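Local coordinates for protein dihydrodipicolinate synthase (Bacillus clausii KSM-K16, PDB 3E96) that probably catalyses the condensation of pyruvate with aspartate semialdehyde to 4-hydroxy-tetrahydrodipicolinate, probably through a Schiff base, as a DapA-family lyase with a TIM-barrel fold, at residues V166-N171 / I189-G194; N171-F176 / P201-A206; T195-A200 / K209-G214. All blocks are in the same frame, centred on the assembly; numbering follows the deposited sequence.

Contact 1: residues V166-N171 / I189-G194; sequences VKYAIN and IAWICG
V166 to Y168 and A190 to C193 run as neighbouring parallel strands, their short axes 4.8 Å apart at closest and 32° askew. They are strands six and seven of the closed eight-stranded TIM barrel, and helix 173-180 makes the beta-alpha-beta crossover between them. V166 pairs with W191, K167 with I192 and Y168 with C193. Four backbone hydrogen bonds join the strands: V166 N to A190 O, I192 N to V166 O, Y168 N to I192 O and G194 N to Y168 O. The Y168 N bond is the most bent, 137° at the hydrogen. I192 O also takes a CA-H...O contact from K167 CA at 3.4 Å.

V166, Y168 and W191 share one face of the sheet, the one covered by helix 173-180. V166 and W191 lie side by side and point the same way. V166 CB is 3.7 Å from W191 CZ3. V166 CG2 meets I189 CG2 at 3.8 Å. That I189 methyl also sits over the centre of one face of the W191 ring, 4.1 Å above its plane. Y168 CD1 is 4.4 Å from W191 CZ3, a looser touch. The Y168 hydroxyl is hydrogen-bonded to D151.

K167 and I192 occupy the opposite face, toward the inside of the barrel. K167 is predicted to form the Schiff base with the substrate. Beyond CG its chain is extended and leads away from I192. G194 O, just past the end of the strand, is hydrogen-bonded to the hydroxyl of Y143, the predicted proton donor/acceptor. K167 CG is anti to its carbonyl carbon (chi1 -75°) and lies beside I192, 4.1 Å from both I192 CB and I192 CG2.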
loop_
_atom_site.group_PDB
_atom_site.type_symbol
_atom_site.label_atom_id
_atom_site.label_comp_id
_atom_site.label_asym_id
_atom_site.label_seq_id
_atom_site.Cartn_x
_atom_site.Cartn_y
_atom_site.Cartn_z
ATOM N N VAL B 166 -20.382 -1.002 3.183
ATOM C CA VAL B 166 -19.126 -0.405 3.589
ATOM C C VAL B 166 -18.508 -1.254 4.687
ATOM O O VAL B 166 -19.159 -1.552 5.688
ATOM C CB VAL B 166 -19.331 1.019 4.159
ATOM C CG1 VAL B 166 -18.021 1.539 4.745
ATOM C CG2 VAL B 166 -19.839 1.957 3.073
ATOM N N LYS B 167 -17.266 -1.671 4.483
ATOM C CA LYS B 167 -16.564 -2.421 5.506
ATOM C C LYS B 167 -15.786 -1.326 6.215
ATOM O O LYS B 167 -14.727 -0.903 5.753
ATOM C CB LYS B 167 -15.626 -3.458 4.881
ATOM C CG LYS B 167 -16.378 -4.660 4.323
ATOM C CD LYS B 167 -15.442 -5.734 3.795
ATOM C CE LYS B 167 -16.223 -6.988 3.410
ATOM N NZ LYS B 167 -15.320 -8.064 2.922
ATOM N N TYR B 168 -16.360 -0.828 7.307
ATOM C CA TYR B 168 -15.746 0.248 8.080
ATOM C C TYR B 168 -14.635 -0.365 8.915
ATOM O O TYR B 168 -14.892 -1.227 9.756
ATOM C CB TYR B 168 -16.789 0.902 8.980
ATOM C CG TYR B 168 -16.390 2.285 9.422
ATOM C CD1 TYR B 168 -16.550 3.383 8.573
ATOM C CD2 TYR B 168 -15.825 2.495 10.678
ATOM C CE1 TYR B 168 -16.153 4.661 8.967
ATOM C CE2 TYR B 168 -15.424 3.757 11.081
ATOM C CZ TYR B 168 -15.587 4.839 10.227
ATOM O OH TYR B 168 -15.180 6.092 10.640
ATOM N N ALA B 169 -13.405 0.085 8.690
ATOM C CA ALA B 169 -12.259 -0.486 9.382
ATOM C C ALA B 169 -11.436 0.482 10.219
ATOM O O ALA B 169 -10.234 0.280 10.412
ATOM C CB ALA B 169 -11.367 -1.201 8.370
ATOM N N ILE B 170 -12.080 1.541 10.695
ATOM C CA ILE B 170 -11.429 2.512 11.561
ATOM C C ILE B 170 -12.051 2.202 12.916
ATOM O O ILE B 170 -13.262 2.340 13.094
ATOM C CB ILE B 170 -11.768 3.958 11.154
ATOM C CG1 ILE B 170 -11.299 4.212 9.718
ATOM C CG2 ILE B 170 -11.102 4.940 12.114
ATOM C CD1 ILE B 170 -11.653 5.590 9.184
ATOM N N ASN B 171 -11.233 1.762 13.867
ATOM C CA ASN B 171 -11.752 1.404 15.181
ATOM C C ASN B 171 -11.992 2.603 16.077
ATOM O O ASN B 171 -11.441 2.714 17.171
ATOM C CB ASN B 171 -10.823 0.390 15.853
ATOM C CG ASN B 171 -10.817 -0.945 15.126
ATOM O OD1 ASN B 171 -11.862 -1.402 14.646
ATOM N ND2 ASN B 171 -9.650 -1.579 15.043
ATOM N N ILE B 189 -27.347 0.966 3.000
ATOM C CA ILE B 189 -25.959 0.532 3.029
ATOM C C ILE B 189 -25.783 -0.557 4.083
ATOM O O ILE B 189 -26.254 -0.417 5.212
ATOM C CB ILE B 189 -25.018 1.710 3.388
ATOM C CG1 ILE B 189 -25.138 2.821 2.341
ATOM C CG2 ILE B 189 -23.584 1.217 3.505
ATOM C CD1 ILE B 189 -24.728 2.409 0.940
ATOM N N ALA B 190 -25.132 -1.652 3.712
ATOM C CA ALA B 190 -24.881 -2.709 4.675
ATOM C C ALA B 190 -23.651 -2.243 5.445
ATOM O O ALA B 190 -22.593 -2.040 4.853
ATOM C CB ALA B 190 -24.583 -4.021 3.960
ATOM N N TRP B 191 -23.785 -2.045 6.752
ATOM C CA TRP B 191 -22.647 -1.607 7.556
ATOM C C TRP B 191 -21.951 -2.817 8.154
ATOM O O TRP B 191 -22.512 -3.510 9.002
ATOM C CB TRP B 191 -23.105 -0.658 8.662
ATOM C CG TRP B 191 -23.495 0.685 8.138
ATOM C CD1 TRP B 191 -24.764 1.188 8.012
ATOM C CD2 TRP B 191 -22.611 1.696 7.645
ATOM N NE1 TRP B 191 -24.718 2.454 7.470
ATOM C CE2 TRP B 191 -23.408 2.790 7.236
ATOM C CE3 TRP B 191 -21.218 1.786 7.509
ATOM C CZ2 TRP B 191 -22.858 3.959 6.700
ATOM C CZ3 TRP B 191 -20.670 2.954 6.973
ATOM C CH2 TRP B 191 -21.492 4.023 6.577
ATOM N N ILE B 192 -20.720 -3.055 7.708
ATOM C CA ILE B 192 -19.935 -4.206 8.148
ATOM C C ILE B 192 -18.694 -3.829 8.957
ATOM O O ILE B 192 -17.930 -2.950 8.562
ATOM C CB ILE B 192 -19.473 -5.020 6.913
ATOM C CG1 ILE B 192 -20.698 -5.476 6.115
ATOM C CG2 ILE B 192 -18.633 -6.229 7.345
ATOM C CD1 ILE B 192 -20.372 -5.948 4.704
ATOM N N CYS B 193 -18.494 -4.492 10.092
ATOM C CA CYS B 193 -17.305 -4.230 10.896
ATOM C C CYS B 193 -16.150 -4.900 10.157
ATOM O O CYS B 193 -16.093 -6.127 10.072
ATOM C CB CYS B 193 -17.441 -4.842 12.286
ATOM S SG CYS B 193 -15.899 -4.798 13.229
ATOM N N GLY B 194 -15.237 -4.099 9.619
ATOM C CA GLY B 194 -14.120 -4.654 8.871
ATOM C C GLY B 194 -12.923 -5.073 9.700
ATOM O O GLY B 194 -11.895 -5.460 9.138
#

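Contact 2: residues N171-F176 / P201-A206; sequences NDLPRF and PFFWHA
The F176 ring has F203 CD2 over the centre of one face, 3.7 Å above its plane. A206 CB lies at its edge, near the ring plane, 3.8 Å from F176 CD2. The two phenylalanine rings meet obliquely, with planes at 35° and centroids 4.8 Å apart. F176 CB points toward helix 200-206, and CG is anti to the backbone N (chi1 176°). F176 CE2 also comes to 3.5 Å from the backbone F203 O.

Around the F203 ring, L173 and N171 make further contacts. L173 CD1 touches F203 CD1 at 4.0 Å. The same methyl comes closest to F202 O, at 3.6 Å, and also packs on F202 CB. N171 OD1 approaches F203 CE1 at 3.5 Å, its amide plane nearly perpendicular to the ring. This oxygen is hydrogen-bonded to T195 OG1. No hydrogen bond joins the two segments; ring and methyl contacts carry it, with a few backbone and amide oxygens against carbon.

D172 is the N-cap of helix 173-180. Its OD1 accepts from R175 N at 3.1 Å, met from above the carboxylate plane. The R175 guanidinium has its own partners: a salt bridge to D151 and hydrogen bonds to P147 O and I149 O. F203 and F176 both meet Y168 on strand 163-168. Packing of this kind, between successive outer helices and the strands beneath them, is characteristic of a TIM barrel.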
loop_
_atom_site.group_PDB
_atom_site.type_symbol
_atom_site.label_atom_id
_atom_site.label_comp_id
_atom_site.label_asym_id
_atom_site.label_seq_id
_atom_site.Cartn_x
_atom_site.Cartn_y
_atom_site.Cartn_z
ATOM N N ASN B 171 -11.233 1.762 13.867
ATOM C CA ASN B 171 -11.752 1.404 15.181
ATOM C C ASN B 171 -11.992 2.603 16.077
ATOM O O ASN B 171 -11.441 2.714 17.171
ATOM C CB ASN B 171 -10.823 0.390 15.853
ATOM C CG ASN B 171 -10.817 -0.945 15.126
ATOM O OD1 ASN B 171 -11.862 -1.402 14.646
ATOM N ND2 ASN B 171 -9.650 -1.579 15.043
ATOM N N ASP B 172 -12.845 3.491 15.588
ATOM C CA ASP B 172 -13.219 4.704 16.293
ATOM C C ASP B 172 -14.736 4.596 16.395
ATOM O O ASP B 172 -15.450 4.933 15.450
ATOM C CB ASP B 172 -12.820 5.918 15.453
ATOM C CG ASP B 172 -13.028 7.226 16.184
ATOM O OD1 ASP B 172 -14.049 7.357 16.882
ATOM O OD2 ASP B 172 -12.174 8.126 16.048
ATOM N N LEU B 173 -15.227 4.097 17.528
ATOM C CA LEU B 173 -16.662 3.904 17.705
ATOM C C LEU B 173 -17.522 5.161 17.558
ATOM O O LEU B 173 -18.566 5.115 16.906
ATOM C CB LEU B 173 -16.940 3.196 19.039
ATOM C CG LEU B 173 -16.666 1.680 19.053
ATOM C CD1 LEU B 173 -17.589 0.973 18.074
ATOM C CD2 LEU B 173 -15.223 1.398 18.693
ATOM N N PRO B 174 -17.119 6.291 18.167
ATOM C CA PRO B 174 -17.956 7.488 18.000
ATOM C C PRO B 174 -18.065 7.867 16.525
ATOM O O PRO B 174 -19.133 8.257 16.058
ATOM C CB PRO B 174 -17.219 8.545 18.824
ATOM C CG PRO B 174 -16.635 7.724 19.942
ATOM C CD PRO B 174 -16.078 6.522 19.186
ATOM N N ARG B 175 -16.960 7.749 15.787
ATOM C CA ARG B 175 -16.984 8.069 14.361
ATOM C C ARG B 175 -17.923 7.133 13.616
ATOM O O ARG B 175 -18.742 7.571 12.805
ATOM C CB ARG B 175 -15.592 7.945 13.735
ATOM C CG ARG B 175 -14.719 9.168 13.873
ATOM C CD ARG B 175 -13.399 8.978 13.123
ATOM N NE ARG B 175 -13.549 8.998 11.665
ATOM C CZ ARG B 175 -12.525 9.118 10.821
ATOM N NH1 ARG B 175 -11.288 9.220 11.294
ATOM N NH2 ARG B 175 -12.732 9.173 9.512
ATOM N N PHE B 176 -17.795 5.837 13.883
ATOM C CA PHE B 176 -18.634 4.852 13.220
ATOM C C PHE B 176 -20.114 5.076 13.534
ATOM O O PHE B 176 -20.949 5.102 12.630
ATOM C CB PHE B 176 -18.219 3.429 13.628
ATOM C CG PHE B 176 -19.110 2.357 13.062
ATOM C CD1 PHE B 176 -19.187 2.151 11.688
ATOM C CD2 PHE B 176 -19.924 1.603 13.898
ATOM C CE1 PHE B 176 -20.070 1.212 11.157
ATOM C CE2 PHE B 176 -20.809 0.664 13.380
ATOM C CZ PHE B 176 -20.885 0.468 12.006
ATOM N N PRO B 201 -18.540 -6.969 18.503
ATOM C CA PRO B 201 -19.567 -6.649 19.504
ATOM C C PRO B 201 -19.797 -5.147 19.682
ATOM O O PRO B 201 -20.933 -4.690 19.814
ATOM C CB PRO B 201 -19.032 -7.307 20.778
ATOM C CG PRO B 201 -18.226 -8.468 20.248
ATOM C CD PRO B 201 -17.504 -7.849 19.072
ATOM N N PHE B 202 -18.710 -4.389 19.684
ATOM C CA PHE B 202 -18.777 -2.944 19.851
ATOM C C PHE B 202 -19.402 -2.267 18.631
ATOM O O PHE B 202 -20.243 -1.376 18.767
ATOM C CB PHE B 202 -17.370 -2.417 20.117
ATOM C CG PHE B 202 -16.680 -3.118 21.260
ATOM C CD1 PHE B 202 -16.984 -2.790 22.582
ATOM C CD2 PHE B 202 -15.766 -4.141 21.015
ATOM C CE1 PHE B 202 -16.392 -3.471 23.646
ATOM C CE2 PHE B 202 -15.163 -4.836 22.074
ATOM C CZ PHE B 202 -15.477 -4.501 23.392
ATOM N N PHE B 203 -18.989 -2.684 17.440
ATOM C CA PHE B 203 -19.551 -2.126 16.216
ATOM C C PHE B 203 -21.031 -2.486 16.124
ATOM O O PHE B 203 -21.847 -1.671 15.699
ATOM C CB PHE B 203 -18.840 -2.686 14.976
ATOM C CG PHE B 203 -17.593 -1.951 14.595
ATOM C CD1 PHE B 203 -16.504 -1.901 15.459
ATOM C CD2 PHE B 203 -17.498 -1.322 13.351
ATOM C CE1 PHE B 203 -15.332 -1.236 15.093
ATOM C CE2 PHE B 203 -16.334 -0.655 12.972
ATOM C CZ PHE B 203 -15.246 -0.611 13.846
ATOM N N TRP B 204 -21.374 -3.711 16.520
ATOM C CA TRP B 204 -22.763 -4.163 16.446
ATOM C C TRP B 204 -23.678 -3.258 17.259
ATOM O O TRP B 204 -24.732 -2.835 16.778
ATOM C CB TRP B 204 -22.883 -5.611 16.936
ATOM C CG TRP B 204 -24.176 -6.268 16.546
ATOM C CD1 TRP B 204 -25.377 -6.175 17.190
ATOM C CD2 TRP B 204 -24.400 -7.094 15.395
ATOM N NE1 TRP B 204 -26.336 -6.895 16.511
ATOM C CE2 TRP B 204 -25.762 -7.467 15.406
ATOM C CE3 TRP B 204 -23.579 -7.554 14.357
ATOM C CZ2 TRP B 204 -26.324 -8.282 14.413
ATOM C CZ3 TRP B 204 -24.138 -8.364 13.370
ATOM C CH2 TRP B 204 -25.497 -8.718 13.408
ATOM N N HIS B 205 -23.268 -2.962 18.490
ATOM C CA HIS B 205 -24.036 -2.087 19.370
ATOM C C HIS B 205 -24.203 -0.705 18.738
ATOM O O HIS B 205 -25.231 -0.046 18.919
ATOM C CB HIS B 205 -23.329 -1.951 20.721
ATOM C CG HIS B 205 -23.903 -0.885 21.601
ATOM N ND1 HIS B 205 -25.146 -0.990 22.186
ATOM C CD2 HIS B 205 -23.411 0.319 21.977
ATOM C CE1 HIS B 205 -25.396 0.104 22.885
ATOM N NE2 HIS B 205 -24.359 0.914 22.774
ATOM N N ALA B 206 -23.189 -0.275 17.994
ATOM C CA ALA B 206 -23.205 1.031 17.345
ATOM C C ALA B 206 -23.926 1.089 15.993
ATOM O O ALA B 206 -24.084 2.174 15.425
ATOM C CB ALA B 206 -21.773 1.550 17.194
#

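Contact 3: residues T195-A200 / K209-G214; sequences TAEKWA and KGFTSG
F211 and E197 bury the most surface here, with A196 set against T212 behind them. A200 CB stands over one face of the F211 ring in a CH-pi contact, 4.2 Å from the ring centroid and 27° off its normal. E197 CG comes to F211 CE1 at 3.9 Å. The E197 and F211 side chains cross at about a right angle, with carboxylate and ring planes 56° apart.

The E197 side chain is bent at chi2 (93°), and its carboxylate lies beside S213. S213 OG donates to E197 OE2 on the syn side, close to the carboxylate plane, at 2.6 Å. A water donates to E197 OE1 and accepts from G214 N, so both oxygens are held.

A196 CA makes a CA-H...O contact with T212 O at 3.2 Å. No conventional partner is modelled for this buried oxygen. The T212 side chain is about 4 Å from that of K167, the predicted Schiff-base lysine, so the contact borders the probable active site.

Here the loop after strand seven of the TIM barrel folds over strand eight, 210-213, before entering helix 200-206. Helix 220-231 touches E197, A200 and F211, while helix 235-252 meets A196 and E197.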
loop_
_atom_site.group_PDB
_atom_site.type_symbol
_atom_site.label_atom_id
_atom_site.label_comp_id
_atom_site.label_asym_id
_atom_site.label_seq_id
_atom_site.Cartn_x
_atom_site.Cartn_y
_atom_site.Cartn_z
ATOM N N THR B 195 -13.047 -5.018 11.025
ATOM C CA THR B 195 -11.935 -5.380 11.897
ATOM C C THR B 195 -12.115 -6.671 12.701
ATOM O O THR B 195 -11.426 -6.903 13.694
ATOM C CB THR B 195 -11.583 -4.205 12.830
ATOM O OG1 THR B 195 -12.776 -3.694 13.435
ATOM C CG2 THR B 195 -10.916 -3.080 12.023
ATOM N N ALA B 196 -13.058 -7.493 12.249
ATOM C CA ALA B 196 -13.350 -8.809 12.809
ATOM C C ALA B 196 -13.900 -8.948 14.224
ATOM O O ALA B 196 -14.311 -7.978 14.856
ATOM C CB ALA B 196 -12.129 -9.718 12.634
ATOM N N GLU B 197 -13.901 -10.188 14.700
ATOM C CA GLU B 197 -14.457 -10.545 16.000
ATOM C C GLU B 197 -14.076 -9.743 17.239
ATOM O O GLU B 197 -14.914 -9.559 18.119
ATOM C CB GLU B 197 -14.233 -12.041 16.259
ATOM C CG GLU B 197 -15.063 -12.939 15.331
ATOM C CD GLU B 197 -14.328 -13.355 14.065
ATOM O OE1 GLU B 197 -13.381 -12.653 13.650
ATOM O OE2 GLU B 197 -14.709 -14.391 13.475
ATOM N N LYS B 198 -12.838 -9.269 17.333
ATOM C CA LYS B 198 -12.454 -8.494 18.511
ATOM C C LYS B 198 -13.298 -7.224 18.605
ATOM O O LYS B 198 -13.671 -6.787 19.692
ATOM C CB LYS B 198 -10.969 -8.110 18.457
ATOM C CG LYS B 198 -10.531 -7.191 19.605
ATOM C CD LYS B 198 -9.033 -6.919 19.584
ATOM C CE LYS B 198 -8.639 -5.949 20.694
ATOM N NZ LYS B 198 -7.192 -5.597 20.653
ATOM N N TRP B 199 -13.617 -6.645 17.454
ATOM C CA TRP B 199 -14.379 -5.405 17.426
ATOM C C TRP B 199 -15.866 -5.521 17.105
ATOM O O TRP B 199 -16.630 -4.587 17.352
ATOM C CB TRP B 199 -13.718 -4.430 16.440
ATOM C CG TRP B 199 -12.361 -3.999 16.896
ATOM C CD1 TRP B 199 -11.167 -4.607 16.628
ATOM C CD2 TRP B 199 -12.068 -2.903 17.767
ATOM N NE1 TRP B 199 -10.146 -3.953 17.286
ATOM C CE2 TRP B 199 -10.674 -2.905 17.991
ATOM C CE3 TRP B 199 -12.852 -1.918 18.383
ATOM C CZ2 TRP B 199 -10.044 -1.958 18.808
ATOM C CZ3 TRP B 199 -12.226 -0.977 19.196
ATOM C CH2 TRP B 199 -10.835 -1.005 19.400
ATOM N N ALA B 200 -16.275 -6.666 16.572
ATOM C CA ALA B 200 -17.668 -6.885 16.188
ATOM C C ALA B 200 -18.732 -6.551 17.238
ATOM O O ALA B 200 -19.739 -5.926 16.915
ATOM C CB ALA B 200 -17.850 -8.333 15.704
ATOM N N LYS B 209 -24.235 -4.549 11.163
ATOM C CA LYS B 209 -25.070 -5.743 11.103
ATOM C C LYS B 209 -24.348 -6.917 10.452
ATOM O O LYS B 209 -24.971 -7.885 10.018
ATOM C CB LYS B 209 -26.376 -5.445 10.358
ATOM C CG LYS B 209 -27.283 -4.486 11.110
ATOM C CD LYS B 209 -28.556 -4.195 10.340
ATOM C CE LYS B 209 -29.449 -3.245 11.119
ATOM N NZ LYS B 209 -30.736 -2.999 10.414
ATOM N N GLY B 210 -23.025 -6.820 10.401
ATOM C CA GLY B 210 -22.214 -7.876 9.828
ATOM C C GLY B 210 -20.767 -7.619 10.202
ATOM O O GLY B 210 -20.446 -6.554 10.729
ATOM N N PHE B 211 -19.895 -8.589 9.955
ATOM C CA PHE B 211 -18.479 -8.415 10.252
ATOM C C PHE B 211 -17.627 -9.362 9.416
ATOM O O PHE B 211 -18.097 -10.410 8.972
ATOM C CB PHE B 211 -18.205 -8.599 11.762
ATOM C CG PHE B 211 -18.538 -9.970 12.305
ATOM C CD1 PHE B 211 -17.611 -11.006 12.240
ATOM C CD2 PHE B 211 -19.764 -10.206 12.923
ATOM C CE1 PHE B 211 -17.895 -12.258 12.783
ATOM C CE2 PHE B 211 -20.064 -11.453 13.471
ATOM C CZ PHE B 211 -19.127 -12.483 13.403
ATOM N N THR B 212 -16.386 -8.961 9.165
ATOM C CA THR B 212 -15.462 -9.781 8.394
ATOM C C THR B 212 -14.806 -10.758 9.351
ATOM O O THR B 212 -14.816 -10.550 10.566
ATOM C CB THR B 212 -14.370 -8.928 7.734
ATOM O OG1 THR B 212 -13.689 -8.165 8.737
ATOM C CG2 THR B 212 -14.981 -7.992 6.705
ATOM N N SER B 213 -14.227 -11.825 8.815
ATOM C CA SER B 213 -13.587 -12.805 9.679
ATOM C C SER B 213 -12.513 -13.611 8.973
ATOM O O SER B 213 -12.717 -14.088 7.857
ATOM C CB SER B 213 -14.637 -13.763 10.253
ATOM O OG SER B 213 -14.018 -14.812 10.982
ATOM N N GLY B 214 -11.363 -13.737 9.633
ATOM C CA GLY B 214 -10.273 -14.534 9.103
ATOM C C GLY B 214 -10.301 -15.830 9.897
ATOM O O GLY B 214 -9.787 -16.865 9.477
HETATM O O HOH W 1 -11.148 -13.282 12.463
#

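In the fold
From the N terminus, strand 163-168 leads into helix 173-180, and contact 1 closes that crossover on strand 190-193. Contact 2 opens at N171, which it shares with contact 1, and closes on helix 200-206. Its span therefore crosses that of contact 1. Contact 3 follows contact 1 in series, closing the helical connection through 200-206 on strand 210-213, and its span crosses that of contact 2. Contacts 1 and 3 both involve the barrel sheet, in which strands 190-193 and 210-213 are neighbours. Contact 2 ties the two outer helices together. The N171 to T195 hydrogen bond links the segment shared by contacts 1 and 2 to contact 3.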